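Long-range contact in sefir domain protein (Bacillus cereus F65185, PDB 5Y8F), which probably acts in signalling through SEFIR-SEFIR association, as a prokaryotic member of the SEFIR family: residues S7-S12 / K67-K72. Numbering follows the deposited sequence.
Sequences SYSWSS and KDYCEK
Tyr69 reaches out from helix 67-76 and gives its phenol hydrogen to Ser7, with OH 2.7 Å from Ser7 OG, which lies near the plane of the ring. This is the one hydrogen bond between residues 7-12 and 67-72, and both residues are buried. Each hydroxyl also has a partner in the 85-87 region: Ser7 OG bonds to the carbonyl oxygen of Met85, and Tyr69 OH to the backbone N of Ile87. The phenol is thus gripped by two bonds, one given to the serine and one received from the amide, which pin the ring at its far end. At the other end, CG lies anti to the backbone N (chi1 -175°), which sends the ring off the helix past Ser9 and Tyr8 to Ser7.

Van der Waals contact fills in along that ring. Ser9 OG comes up to its edge, close to its plane, 4.0 Å from Tyr69 CD2. The backbone of Tyr8 also draws near, its CA 4.0 Å from Tyr69 CE2, while the side chain of Tyr8 starts out away from the helix and its OH bonds to Asp37 OD1.

The parallel sheet of this SEFIR domain has strand order 2-1-3-4-5, the flavodoxin-like layout also seen in the related TIR domains, and strands 3-7 and 60-65 are neighbours in it. The contact joins the C-terminal end of strand 3-7 and the loop leading to helix 13-30 to the first turns of helix 67-76, which follows strand 60-65.

Farther along the loop the contact is van der Waals, each closest approach pairing a carbon with an oxygen. Ser11 CB lies 3.7 Å from Asp68 OD2, and Ser11 OG is 3.8 Å from Asp68 CB. The Ser11 hydroxyl instead accepts a hydrogen bond from Ser9 OG at 3.0 Å, tying together two serines of the loop.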
loop_
_atom_site.group_PDB
_atom_site.type_symbol
_atom_site.label_atom_id
_atom_site.label_comp_id
_atom_site.label_asym_id
_atom_site.label_seq_id
_atom_site.Cartn_x
_atom_site.Cartn_y
_atom_site.Cartn_z
ATOM N N SER A 7 -15.248 -2.188 -5.391
ATOM C CA SER A 7 -15.159 -3.443 -6.123
ATOM C C SER A 7 -15.418 -4.591 -5.157
ATOM O O SER A 7 -14.673 -4.777 -4.190
ATOM C CB SER A 7 -13.783 -3.591 -6.773
ATOM O OG SER A 7 -13.615 -4.877 -7.349
ATOM N N TYR A 8 -16.481 -5.349 -5.410
ATOM C CA TYR A 8 -16.829 -6.474 -4.557
ATOM C C TYR A 8 -17.701 -7.431 -5.352
ATOM O O TYR A 8 -18.257 -7.072 -6.394
ATOM C CB TYR A 8 -17.549 -6.021 -3.283
ATOM C CG TYR A 8 -18.985 -5.608 -3.508
ATOM C CD1 TYR A 8 -19.293 -4.437 -4.189
ATOM C CD2 TYR A 8 -20.034 -6.393 -3.044
ATOM C CE1 TYR A 8 -20.605 -4.051 -4.396
ATOM C CE2 TYR A 8 -21.354 -6.017 -3.248
ATOM C CZ TYR A 8 -21.631 -4.845 -3.925
ATOM O OH TYR A 8 -22.935 -4.458 -4.137
ATOM N N SER A 9 -17.794 -8.662 -4.858
ATOM C CA SER A 9 -18.620 -9.701 -5.456
ATOM C C SER A 9 -19.807 -10.026 -4.554
ATOM O O SER A 9 -19.734 -9.890 -3.329
ATOM C CB SER A 9 -17.804 -10.965 -5.727
ATOM O OG SER A 9 -17.197 -11.436 -4.540
ATOM N N TRP A 10 -20.916 -10.429 -5.175
ATOM C CA TRP A 10 -22.118 -10.831 -4.442
ATOM C C TRP A 10 -21.966 -12.264 -3.921
ATOM O O TRP A 10 -22.705 -13.180 -4.284
ATOM C CB TRP A 10 -23.341 -10.686 -5.338
ATOM C CG TRP A 10 -23.675 -9.260 -5.678
ATOM C CD1 TRP A 10 -22.891 -8.164 -5.471
ATOM C CD2 TRP A 10 -24.867 -8.783 -6.316
ATOM N NE1 TRP A 10 -23.527 -7.033 -5.920
ATOM C CE2 TRP A 10 -24.740 -7.386 -6.447
ATOM C CE3 TRP A 10 -26.032 -9.401 -6.784
ATOM C CZ2 TRP A 10 -25.731 -6.597 -7.026
ATOM C CZ3 TRP A 10 -27.016 -8.615 -7.357
ATOM C CH2 TRP A 10 -26.859 -7.228 -7.473
ATOM N N SER A 11 -20.982 -12.434 -3.031
ATOM C CA SER A 11 -20.649 -13.754 -2.497
ATOM C C SER A 11 -21.800 -14.353 -1.699
ATOM O O SER A 11 -22.021 -15.568 -1.729
ATOM C CB SER A 11 -19.401 -13.661 -1.623
ATOM O OG SER A 11 -18.363 -12.983 -2.298
ATOM N N SER A 12 -22.513 -13.521 -0.948
ATOM C CA SER A 12 -23.634 -13.966 -0.133
ATOM C C SER A 12 -24.478 -12.745 0.193
ATOM O O SER A 12 -24.061 -11.606 -0.027
ATOM C CB SER A 12 -23.153 -14.669 1.141
ATOM O OG SER A 12 -22.447 -13.771 1.985
ATOM N N LYS A 67 -12.352 -14.315 0.894
ATOM C CA LYS A 67 -11.820 -15.544 0.309
ATOM C C LYS A 67 -12.391 -15.802 -1.082
ATOM O O LYS A 67 -11.652 -16.142 -2.013
ATOM C CB LYS A 67 -12.121 -16.729 1.228
ATOM C CG LYS A 67 -11.535 -18.056 0.757
ATOM C CD LYS A 67 -12.169 -19.247 1.475
ATOM C CE LYS A 67 -13.525 -19.617 0.881
ATOM N NZ LYS A 67 -14.129 -20.794 1.566
ATOM N N ASP A 68 -13.702 -15.610 -1.249
ATOM C CA ASP A 68 -14.331 -15.905 -2.534
ATOM C C ASP A 68 -13.851 -14.952 -3.623
ATOM O O ASP A 68 -13.636 -15.367 -4.768
ATOM C CB ASP A 68 -15.854 -15.855 -2.401
ATOM C CG ASP A 68 -16.400 -16.929 -1.470
ATOM O OD1 ASP A 68 -15.776 -18.007 -1.355
ATOM O OD2 ASP A 68 -17.464 -16.699 -0.859
ATOM N N TYR A 69 -13.667 -13.675 -3.285
ATOM C CA TYR A 69 -13.195 -12.708 -4.271
ATOM C C TYR A 69 -11.783 -13.041 -4.728
ATOM O O TYR A 69 -11.488 -13.012 -5.929
ATOM C CB TYR A 69 -13.249 -11.300 -3.676
ATOM C CG TYR A 69 -12.892 -10.159 -4.613
ATOM C CD1 TYR A 69 -11.566 -9.828 -4.867
ATOM C CD2 TYR A 69 -13.882 -9.384 -5.205
ATOM C CE1 TYR A 69 -11.238 -8.777 -5.707
ATOM C CE2 TYR A 69 -13.564 -8.331 -6.041
ATOM C CZ TYR A 69 -12.242 -8.031 -6.291
ATOM O OH TYR A 69 -11.927 -6.980 -7.124
ATOM N N CYS A 70 -10.907 -13.387 -3.782
ATOM C CA CYS A 70 -9.497 -13.598 -4.098
ATOM C C CYS A 70 -9.287 -14.900 -4.872
ATOM O O CYS A 70 -8.400 -14.972 -5.732
ATOM C CB CYS A 70 -8.671 -13.600 -2.811
ATOM S SG CYS A 70 -6.877 -13.667 -3.044
ATOM N N GLU A 71 -10.078 -15.928 -4.576
ATOM C CA GLU A 71 -9.896 -17.191 -5.287
ATOM C C GLU A 71 -10.425 -17.109 -6.713
ATOM O O GLU A 71 -9.815 -17.664 -7.632
ATOM C CB GLU A 71 -10.550 -18.348 -4.529
ATOM C CG GLU A 71 -9.864 -18.684 -3.211
ATOM C CD GLU A 71 -10.491 -19.878 -2.508
ATOM O OE1 GLU A 71 -11.578 -20.323 -2.938
ATOM O OE2 GLU A 71 -9.888 -20.375 -1.532
ATOM N N LYS A 72 -11.543 -16.410 -6.927
ATOM C CA LYS A 72 -12.008 -16.196 -8.296
ATOM C C LYS A 72 -11.055 -15.294 -9.069
ATOM O O LYS A 72 -10.808 -15.524 -10.259
ATOM C CB LYS A 72 -13.417 -15.601 -8.301
ATOM C CG LYS A 72 -14.524 -16.611 -8.074
ATOM C CD LYS A 72 -15.895 -15.958 -8.158
ATOM C CE LYS A 72 -17.006 -17.002 -8.176
ATOM N NZ LYS A 72 -17.046 -17.819 -6.929
#